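Local coordinates for protein xylulokinase (Brucella ovis, PDB 5VM1) that probably catalyses the ATP-dependent phosphorylation of D-xylulose to D-xylulose 5-phosphate, as a member of the FGGY family of carbohydrate kinases, at residues D121-A126 and S194-A199; T128-F133 and L186-R191; V99-I104 and V142-N147. All blocks are in the same frame, centred on the assembly; numbering follows the deposited sequence.

In the fold
From the N terminus, the chain first passes 99-104, then 121-126, 128-133 and 142-147. The last of these returns to 99-104 and closes the loop of interaction 3. Further on, 186-191 meets 128-133 in interaction 2, and 194-199 meets 121-126 in interaction 1. Interaction 2 is therefore nested inside the loop of interaction 1, and interaction 3 crosses both. Interactions 1 and 2 are neighbours and touch, with centres about 9 Å apart. Together they join helix 122-128 and the loop after it to strand 186-187 and helix 195-200. Interaction 3 ties strand 103-104 and the loop before it to helix 137-147. All three lie in the N-terminal FGGY domain.

Interaction 1: residues D121-A126 and S194-A199; sequences DPAFRA and SAELLA
Phe124 and Leu197 face each other where helix segments 122-126 and 195-199 cross at 138° between their N-to-C directions, obliquely and nearer to antiparallel than parallel, with the axes 10.4 Å apart at their closest. Leu197 gives the largest share of the buried surface, and its CD2 methyl does most of its touching. CD2 sits over the centre of the Phe124 ring, 3.6 Å from the centroid and 11° off the ring normal, in a CH-pi contact. All six ring carbons therefore lie at nearly even distance from CD2. The CG of Phe124 stands anti to its own carbonyl carbon (chi1 -82°), which lays the ring flat beneath that methyl. The two side chains run alongside one another, pointing opposite ways. At the ring edge, in its plane, is the Asp121 carbonyl oxygen. Leu197 CD2 also reaches the Ala123 methyl, CB, at 4.1 Å.

Both segments take in the start of a helix, and each start is N-capped. Asp121 OD1 accepts from Ala123 N at 3.2 Å, met from above the carboxylate plane. Ser194 OG accepts from Leu197 N, also at 3.2 Å. The second cap holds the first turn of the helix that carries Leu197. Both helices belong to the N-terminal half of the FGGY kinase fold, in the actin-like ATPase clan, and the contact lies away from the predicted active site.

Glu196 lies on the exposed border. Its extended chain brings OE2 to 4.0 Å from Ala123 CB. Asp121 OD1 and Glu196 OE2 are 6.0 Å apart, and Lys200 probably eases their like charges: it forms a salt bridge with Asp121 OD2 and a long, weak ion pair with Glu196 OE2. Ile127 of the first helix also touches Leu197, and Val132 packs on Phe124.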
loop_
_atom_site.group_PDB
_atom_site.type_symbol
_atom_site.label_atom_id
_atom_site.label_comp_id
_atom_site.label_asym_id
_atom_site.label_seq_id
_atom_site.Cartn_x
_atom_site.Cartn_y
_atom_site.Cartn_z
ATOM N N ASP A 121 0.264 -23.221 -8.938
ATOM C CA ASP A 121 -0.222 -23.277 -10.295
ATOM C C ASP A 121 0.537 -22.217 -11.074
ATOM O O ASP A 121 0.336 -21.012 -10.846
ATOM C CB ASP A 121 -1.730 -23.034 -10.291
ATOM C CG ASP A 121 -2.379 -23.249 -11.641
ATOM O OD1 ASP A 121 -1.690 -23.128 -12.682
ATOM O OD2 ASP A 121 -3.603 -23.519 -11.640
ATOM N N PRO A 122 1.430 -22.630 -11.982
ATOM C CA PRO A 122 2.283 -21.656 -12.682
ATOM C C PRO A 122 1.518 -20.594 -13.479
ATOM O O PRO A 122 2.135 -19.602 -13.903
ATOM C CB PRO A 122 3.149 -22.545 -13.597
ATOM C CG PRO A 122 2.429 -23.803 -13.703
ATOM C CD PRO A 122 1.744 -24.005 -12.393
ATOM N N ALA A 123 0.207 -20.759 -13.690
ATOM C CA ALA A 123 -0.544 -19.748 -14.425
ATOM C C ALA A 123 -0.609 -18.428 -13.651
ATOM O O ALA A 123 -0.580 -17.343 -14.249
ATOM C CB ALA A 123 -1.948 -20.271 -14.730
ATOM N N PHE A 124 -0.647 -18.498 -12.323
ATOM C CA PHE A 124 -0.875 -17.297 -11.539
ATOM C C PHE A 124 0.323 -16.347 -11.559
ATOM O O PHE A 124 0.134 -15.125 -11.651
ATOM C CB PHE A 124 -1.271 -17.677 -10.125
ATOM C CG PHE A 124 -2.710 -18.027 -9.989
ATOM C CD1 PHE A 124 -3.663 -17.032 -9.813
ATOM C CD2 PHE A 124 -3.123 -19.354 -10.052
ATOM C CE1 PHE A 124 -5.005 -17.353 -9.667
ATOM C CE2 PHE A 124 -4.455 -19.690 -9.924
ATOM C CZ PHE A 124 -5.405 -18.682 -9.723
ATOM N N ARG A 125 1.561 -16.843 -11.432
ATOM C CA ARG A 125 2.630 -15.849 -11.557
ATOM C C ARG A 125 2.836 -15.411 -12.990
ATOM O O ARG A 125 3.272 -14.276 -13.222
ATOM C CB ARG A 125 3.963 -16.305 -10.995
ATOM C CG ARG A 125 4.579 -17.478 -11.647
ATOM C CD ARG A 125 4.744 -18.456 -10.544
ATOM N NE ARG A 125 4.032 -17.935 -9.383
ATOM C CZ ARG A 125 4.627 -17.529 -8.287
ATOM N NH1 ARG A 125 5.940 -17.601 -8.211
ATOM N NH2 ARG A 125 3.898 -17.062 -7.295
ATOM N N ALA A 126 2.573 -16.299 -13.952
ATOM C CA ALA A 126 2.729 -15.924 -15.347
ATOM C C ALA A 126 1.720 -14.848 -15.736
ATOM O O ALA A 126 2.071 -13.873 -16.411
ATOM C CB ALA A 126 2.603 -17.159 -16.219
ATOM N N SER A 194 -8.352 -11.995 -16.494
ATOM C CA SER A 194 -7.954 -13.301 -17.011
ATOM C C SER A 194 -9.124 -14.271 -16.825
ATOM O O SER A 194 -9.501 -14.591 -15.694
ATOM C CB SER A 194 -6.710 -13.816 -16.295
ATOM O OG SER A 194 -6.475 -15.188 -16.608
ATOM N N ALA A 195 -9.705 -14.739 -17.929
ATOM C CA ALA A 195 -10.754 -15.743 -17.808
ATOM C C ALA A 195 -10.196 -17.034 -17.231
ATOM O O ALA A 195 -10.887 -17.735 -16.485
ATOM C CB ALA A 195 -11.427 -15.978 -19.149
ATOM N N GLU A 196 -8.958 -17.384 -17.600
ATOM C CA GLU A 196 -8.350 -18.626 -17.132
ATOM C C GLU A 196 -8.247 -18.653 -15.608
ATOM O O GLU A 196 -8.584 -19.662 -14.980
ATOM C CB GLU A 196 -6.978 -18.818 -17.791
ATOM C CG GLU A 196 -6.251 -20.115 -17.409
ATOM C CD GLU A 196 -4.881 -20.282 -18.088
ATOM O OE1 GLU A 196 -4.507 -19.417 -18.909
ATOM O OE2 GLU A 196 -4.205 -21.309 -17.840
ATOM N N LEU A 197 -7.807 -17.546 -14.997
ATOM C CA LEU A 197 -7.651 -17.491 -13.537
ATOM C C LEU A 197 -9.000 -17.436 -12.826
ATOM O O LEU A 197 -9.158 -17.998 -11.731
ATOM C CB LEU A 197 -6.818 -16.272 -13.137
ATOM C CG LEU A 197 -5.386 -16.138 -13.655
ATOM C CD1 LEU A 197 -4.722 -14.883 -13.101
ATOM C CD2 LEU A 197 -4.549 -17.394 -13.344
ATOM N N LEU A 198 -9.970 -16.730 -13.415
ATOM C CA LEU A 198 -11.307 -16.663 -12.836
ATOM C C LEU A 198 -11.953 -18.045 -12.780
ATOM O O LEU A 198 -12.545 -18.427 -11.763
ATOM C CB LEU A 198 -12.169 -15.685 -13.639
ATOM C CG LEU A 198 -11.886 -14.194 -13.386
ATOM C CD1 LEU A 198 -12.570 -13.351 -14.442
ATOM C CD2 LEU A 198 -12.283 -13.742 -11.978
ATOM N N ALA A 199 -11.858 -18.812 -13.871
ATOM C CA ALA A 199 -12.427 -20.156 -13.885
ATOM C C ALA A 199 -11.811 -21.067 -12.823
ATOM O O ALA A 199 -12.506 -21.929 -12.265
ATOM C CB ALA A 199 -12.238 -20.773 -15.260
#

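Interaction 2: residues T128-F133 and L186-R191; sequences TGNIVF and LDTGAR
Thr188 OG1 donates to the backbone carbonyl of Thr128, O, at 2.8 Å. This bond joins the C-terminal end of helix 122-128 to the turn after strand 186-187. Thr128 itself makes an ST turn: its OG1 accepts from Asn130 N at 3.0 Å. Gly129 leaves the helix between them, with positive phi. Segment 186-191 is the first strand and the turn of a small beta-hairpin, whose second strand is 192-193.

The tight part of the contact is buried and centred on Thr128. The Thr188 hydroxyl meets Thr128 O at a C=O...donor angle of 117° and is tilted 32° from the carbonyl plane. A chi1 of -48° puts Thr188 OG1 opposite its own carbonyl carbon, turned toward Thr128 O. The Leu186 carbonyl packs against Thr128 from the strand: Leu186 O lies 3.6 Å from Thr128 CA and 3.7 Å from Thr128 CG2. A backbone bond between Thr188 and Ile127 adds to the join. Thr128 OG1 is held on its own side of the contact, with Phe124 O as a second partner besides Asn130 N.

Asn130 meets the turn more loosely. Its ND2 stays 4.3 Å from Thr188 OG1, while its OD1 accepts from Ala286 N, in strand 285-288. The Asn130 side chain lies about 8 Å from that of His88, a predicted substrate-binding residue, so this loop runs near the likely sugar site.

The outer side of the hairpin is more open. Asp187, at the end of the strand, is partly exposed and its side chain starts out away from 128-133. Ala190, in the turn, is exposed. Here an Asx motif closes the turn: Ala190 N donates to Asp187 OD1 at 3.2 Å from above the carboxylate plane.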
loop_
_atom_site.group_PDB
_atom_site.type_symbol
_atom_site.label_atom_id
_atom_site.label_comp_id
_atom_site.label_asym_id
_atom_site.label_seq_id
_atom_site.Cartn_x
_atom_site.Cartn_y
_atom_site.Cartn_z
ATOM N N THR A 128 -0.446 -12.984 -13.428
ATOM C CA THR A 128 -0.473 -11.831 -12.536
ATOM C C THR A 128 0.896 -11.210 -12.301
ATOM O O THR A 128 0.963 -10.037 -11.918
ATOM C CB THR A 128 -1.033 -12.194 -11.147
ATOM O OG1 THR A 128 -0.032 -12.892 -10.400
ATOM C CG2 THR A 128 -2.300 -13.025 -11.203
ATOM N N GLY A 129 1.984 -11.962 -12.491
ATOM C CA GLY A 129 3.315 -11.503 -12.124
ATOM C C GLY A 129 3.599 -11.438 -10.634
ATOM O O GLY A 129 4.617 -10.862 -10.240
ATOM N N ASN A 130 2.742 -12.012 -9.788
ATOM C CA ASN A 130 2.885 -11.898 -8.344
ATOM C C ASN A 130 2.682 -13.249 -7.662
ATOM O O ASN A 130 2.009 -14.150 -8.176
ATOM C CB ASN A 130 1.890 -10.876 -7.743
ATOM C CG ASN A 130 2.077 -9.470 -8.308
ATOM O OD1 ASN A 130 2.996 -8.762 -7.926
ATOM N ND2 ASN A 130 1.160 -9.044 -9.196
ATOM N N ILE A 131 3.270 -13.367 -6.475
ATOM C CA ILE A 131 2.955 -14.468 -5.581
ATOM C C ILE A 131 1.501 -14.353 -5.133
ATOM O O ILE A 131 0.968 -13.248 -4.966
ATOM C CB ILE A 131 3.918 -14.429 -4.379
ATOM C CG1 ILE A 131 5.350 -14.740 -4.826
ATOM C CG2 ILE A 131 3.447 -15.369 -3.259
ATOM C CD1 ILE A 131 6.404 -14.493 -3.755
ATOM N N VAL A 132 0.842 -15.497 -4.959
ATOM C CA VAL A 132 -0.528 -15.534 -4.448
ATOM C C VAL A 132 -0.434 -15.673 -2.930
ATOM O O VAL A 132 -0.226 -16.767 -2.396
ATOM C CB VAL A 132 -1.351 -16.663 -5.071
ATOM C CG1 VAL A 132 -2.834 -16.490 -4.759
ATOM C CG2 VAL A 132 -1.113 -16.746 -6.562
ATOM N N PHE A 133 -0.550 -14.558 -2.234
ATOM C CA PHE A 133 -0.627 -14.591 -0.783
ATOM C C PHE A 133 -2.070 -14.738 -0.308
ATOM O O PHE A 133 -3.021 -14.433 -1.043
ATOM C CB PHE A 133 0.004 -13.336 -0.199
ATOM C CG PHE A 133 1.482 -13.313 -0.315
ATOM C CD1 PHE A 133 2.254 -14.080 0.539
ATOM C CD2 PHE A 133 2.112 -12.537 -1.282
ATOM C CE1 PHE A 133 3.626 -14.067 0.433
ATOM C CE2 PHE A 133 3.487 -12.515 -1.382
ATOM C CZ PHE A 133 4.245 -13.279 -0.531
ATOM N N LEU A 186 -6.236 -10.593 -12.405
ATOM C CA LEU A 186 -5.905 -9.688 -13.503
ATOM C C LEU A 186 -4.682 -10.162 -14.304
ATOM O O LEU A 186 -3.707 -10.665 -13.739
ATOM C CB LEU A 186 -5.638 -8.285 -12.956
ATOM C CG LEU A 186 -5.692 -7.158 -13.992
ATOM C CD1 LEU A 186 -7.132 -6.622 -14.152
ATOM C CD2 LEU A 186 -4.741 -6.066 -13.621
ATOM N N ASP A 187 -4.750 -10.028 -15.632
ATOM C CA ASP A 187 -3.549 -10.123 -16.466
ATOM C C ASP A 187 -2.856 -8.760 -16.355
ATOM O O ASP A 187 -3.160 -7.819 -17.087
ATOM C CB ASP A 187 -3.896 -10.494 -17.912
ATOM C CG ASP A 187 -2.653 -10.820 -18.771
ATOM O OD1 ASP A 187 -1.585 -10.219 -18.563
ATOM O OD2 ASP A 187 -2.740 -11.675 -19.679
ATOM N N THR A 188 -1.924 -8.645 -15.403
ATOM C CA THR A 188 -1.351 -7.337 -15.079
ATOM C C THR A 188 -0.702 -6.680 -16.291
ATOM O O THR A 188 -0.857 -5.475 -16.501
ATOM C CB THR A 188 -0.330 -7.486 -13.956
ATOM O OG1 THR A 188 -0.906 -8.276 -12.929
ATOM C CG2 THR A 188 0.047 -6.135 -13.385
ATOM N N GLY A 189 0.002 -7.458 -17.117
ATOM C CA GLY A 189 0.648 -6.885 -18.279
ATOM C C GLY A 189 -0.325 -6.435 -19.345
ATOM O O GLY A 189 -0.049 -5.484 -20.076
ATOM N N ALA A 190 -1.467 -7.102 -19.450
ATOM C CA ALA A 190 -2.482 -6.785 -20.444
ATOM C C ALA A 190 -3.554 -5.823 -19.943
ATOM O O ALA A 190 -4.352 -5.356 -20.757
ATOM C CB ALA A 190 -3.159 -8.075 -20.934
ATOM N N ARG A 191 -3.608 -5.541 -18.634
ATOM C CA ARG A 191 -4.606 -4.638 -18.045
ATOM C C ARG A 191 -6.041 -5.105 -18.333
ATOM O O ARG A 191 -6.940 -4.315 -18.624
ATOM C CB ARG A 191 -4.369 -3.208 -18.539
ATOM C CG ARG A 191 -2.951 -2.744 -18.267
ATOM C CD ARG A 191 -2.703 -1.338 -18.707
ATOM N NE ARG A 191 -3.035 -0.303 -17.717
ATOM C CZ ARG A 191 -2.200 0.138 -16.782
ATOM N NH1 ARG A 191 -0.990 -0.393 -16.680
ATOM N NH2 ARG A 191 -2.570 1.115 -15.955
#

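Interaction 3: residues V99-I104 and V142-N147; sequences VLRPCI and VWVARN
Val144 touches both Arg101 and Ile104 through one methyl group. Its CG2 lies 4.2 Å from Ile104 CD1 and 4.4 Å from Arg101 CD. The Ile104 contact is purely apolar and uses the far end of an extended side chain (chi2 175°). The Arg101 contact uses the aliphatic part of the chain, just before the guanidinium. Beyond it, Arg101 NH2 comes to 4.5 Å from Trp143 CZ3, and the two flat groups meet obliquely. These are loose van der Waals contacts, and the backbones stay well apart: the nearest CA atoms, of Arg101 and Val144, are 9.8 Å from each other.

The next shell fixes the guanidinium. Arg101 CG lies between its own N and carbonyl carbon (chi1 73°), and a bend further along the chain helps bring the group round to its own segment. NH1 donates to Pro102 O at 2.8 Å, with that oxygen close to the guanidinium plane. NE pairs with Glu148 OE2 in a salt bridge, just past the end of helix 137-147, and NH1 has a second salt bridge to Glu50. The two carboxylates pair with Arg101 and probably help it tolerate Arg110, whose NH1 lies close to Arg101 NH2. Arg110 also makes a cation-pi contact with Trp143, and the Trp48 ring meets the same indole nearly at right angles.

This cluster belongs to the N-terminal FGGY domain. The side chain of Ile104 is about 9 Å from that of His88, a predicted substrate-binding residue. Strand 103-104 pairs antiparallel with strand 50-51. Leu92 of strand 91-93 and Ile151 of helix 149-153 pack on both Arg101 and Val144, while helix 112-120 covers Val142 and Trp143 through Glu114.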
loop_
_atom_site.group_PDB
_atom_site.type_symbol
_atom_site.label_atom_id
_atom_site.label_comp_id
_atom_site.label_asym_id
_atom_site.label_seq_id
_atom_site.Cartn_x
_atom_site.Cartn_y
_atom_site.Cartn_z
ATOM N N VAL A 99 -24.885 -7.607 0.762
ATOM C CA VAL A 99 -23.597 -8.116 1.204
ATOM C C VAL A 99 -23.821 -9.503 1.771
ATOM O O VAL A 99 -24.584 -9.671 2.723
ATOM C CB VAL A 99 -22.954 -7.199 2.250
ATOM C CG1 VAL A 99 -21.704 -7.850 2.808
ATOM C CG2 VAL A 99 -22.592 -5.863 1.616
ATOM N N LEU A 100 -23.166 -10.496 1.175
ATOM C CA LEU A 100 -23.407 -11.871 1.567
ATOM C C LEU A 100 -22.672 -12.216 2.855
ATOM O O LEU A 100 -23.144 -13.034 3.656
ATOM C CB LEU A 100 -22.975 -12.803 0.446
ATOM C CG LEU A 100 -23.890 -12.862 -0.772
ATOM C CD1 LEU A 100 -23.099 -13.312 -1.980
ATOM C CD2 LEU A 100 -25.023 -13.794 -0.507
ATOM N N ARG A 101 -21.508 -11.630 3.059
ATOM C CA ARG A 101 -20.715 -11.898 4.245
ATOM C C ARG A 101 -19.789 -10.716 4.442
ATOM O O ARG A 101 -19.538 -9.961 3.487
ATOM C CB ARG A 101 -19.915 -13.196 4.083
ATOM C CG ARG A 101 -18.768 -13.015 3.136
ATOM C CD ARG A 101 -17.852 -14.171 3.149
ATOM N NE ARG A 101 -17.710 -14.842 4.439
ATOM C CZ ARG A 101 -17.138 -14.352 5.536
ATOM N NH1 ARG A 101 -16.651 -13.120 5.594
ATOM N NH2 ARG A 101 -17.051 -15.134 6.593
ATOM N N PRO A 102 -19.292 -10.499 5.657
ATOM C CA PRO A 102 -18.358 -9.388 5.854
ATOM C C PRO A 102 -17.164 -9.489 4.912
ATOM O O PRO A 102 -16.747 -10.576 4.496
ATOM C CB PRO A 102 -17.947 -9.511 7.332
ATOM C CG PRO A 102 -18.606 -10.731 7.835
ATOM C CD PRO A 102 -19.725 -11.077 6.931
ATOM N N CYS A 103 -16.634 -8.322 4.554
ATOM C CA CYS A 103 -15.461 -8.255 3.696
ATOM C C CYS A 103 -14.235 -8.893 4.367
ATOM O O CYS A 103 -13.933 -8.643 5.540
ATOM C CB CYS A 103 -15.192 -6.795 3.341
ATOM S SG CYS A 103 -13.708 -6.568 2.316
ATOM N N ILE A 104 -13.525 -9.721 3.613
ATOM C CA ILE A 104 -12.331 -10.417 4.086
ATOM C C ILE A 104 -11.131 -9.590 3.653
ATOM O O ILE A 104 -10.805 -9.522 2.463
ATOM C CB ILE A 104 -12.271 -11.855 3.553
ATOM C CG1 ILE A 104 -13.553 -12.608 3.960
ATOM C CG2 ILE A 104 -11.009 -12.574 4.044
ATOM C CD1 ILE A 104 -13.690 -13.998 3.404
ATOM N N VAL A 142 -11.707 -19.167 -3.118
ATOM C CA VAL A 142 -11.678 -20.613 -3.000
ATOM C C VAL A 142 -12.062 -21.014 -1.580
ATOM O O VAL A 142 -12.842 -21.957 -1.373
ATOM C CB VAL A 142 -10.304 -21.149 -3.424
ATOM C CG1 VAL A 142 -10.293 -22.698 -3.400
ATOM C CG2 VAL A 142 -9.887 -20.566 -4.787
ATOM N N TRP A 143 -11.570 -20.262 -0.584
ATOM C CA TRP A 143 -11.942 -20.497 0.809
ATOM C C TRP A 143 -13.445 -20.501 0.985
ATOM O O TRP A 143 -14.000 -21.412 1.610
ATOM C CB TRP A 143 -11.313 -19.439 1.752
ATOM C CG TRP A 143 -11.513 -19.821 3.196
ATOM C CD1 TRP A 143 -10.711 -20.657 3.933
ATOM C CD2 TRP A 143 -12.600 -19.445 4.069
ATOM N NE1 TRP A 143 -11.231 -20.831 5.191
ATOM C CE2 TRP A 143 -12.388 -20.105 5.305
ATOM C CE3 TRP A 143 -13.731 -18.629 3.930
ATOM C CZ2 TRP A 143 -13.252 -19.951 6.401
ATOM C CZ3 TRP A 143 -14.591 -18.493 5.015
ATOM C CH2 TRP A 143 -14.342 -19.153 6.237
ATOM N N VAL A 144 -14.115 -19.481 0.435
ATOM C CA VAL A 144 -15.566 -19.342 0.564
ATOM C C VAL A 144 -16.285 -20.502 -0.123
ATOM O O VAL A 144 -17.248 -21.058 0.415
ATOM C CB VAL A 144 -16.022 -17.971 0.007
ATOM C CG1 VAL A 144 -17.540 -17.807 0.084
ATOM C CG2 VAL A 144 -15.342 -16.829 0.736
ATOM N N ALA A 145 -15.812 -20.910 -1.305
ATOM C CA ALA A 145 -16.443 -22.024 -2.014
ATOM C C ALA A 145 -16.399 -23.318 -1.208
ATOM O O ALA A 145 -17.294 -24.159 -1.346
ATOM C CB ALA A 145 -15.794 -22.202 -3.392
ATOM N N ARG A 146 -15.392 -23.488 -0.355
ATOM C CA ARG A 146 -15.204 -24.732 0.372
ATOM C C ARG A 146 -15.787 -24.728 1.769
ATOM O O ARG A 146 -16.276 -25.771 2.228
ATOM C CB ARG A 146 -13.710 -25.038 0.517
ATOM C CG ARG A 146 -12.985 -25.249 -0.777
ATOM C CD ARG A 146 -11.527 -25.529 -0.537
ATOM N NE ARG A 146 -10.873 -25.796 -1.806
ATOM C CZ ARG A 146 -9.569 -25.946 -1.980
ATOM N NH1 ARG A 146 -8.725 -25.849 -0.960
ATOM N NH2 ARG A 146 -9.120 -26.193 -3.195
ATOM N N ASN A 147 -15.827 -23.569 2.419
ATOM C CA ASN A 147 -16.260 -23.498 3.805
ATOM C C ASN A 147 -17.584 -22.781 3.973
ATOM O O ASN A 147 -18.285 -23.030 4.957
ATOM C CB ASN A 147 -15.196 -22.804 4.662
ATOM C CG ASN A 147 -13.883 -23.543 4.658
ATOM O OD1 ASN A 147 -12.935 -23.153 3.961
ATOM N ND2 ASN A 147 -13.825 -24.644 5.404
#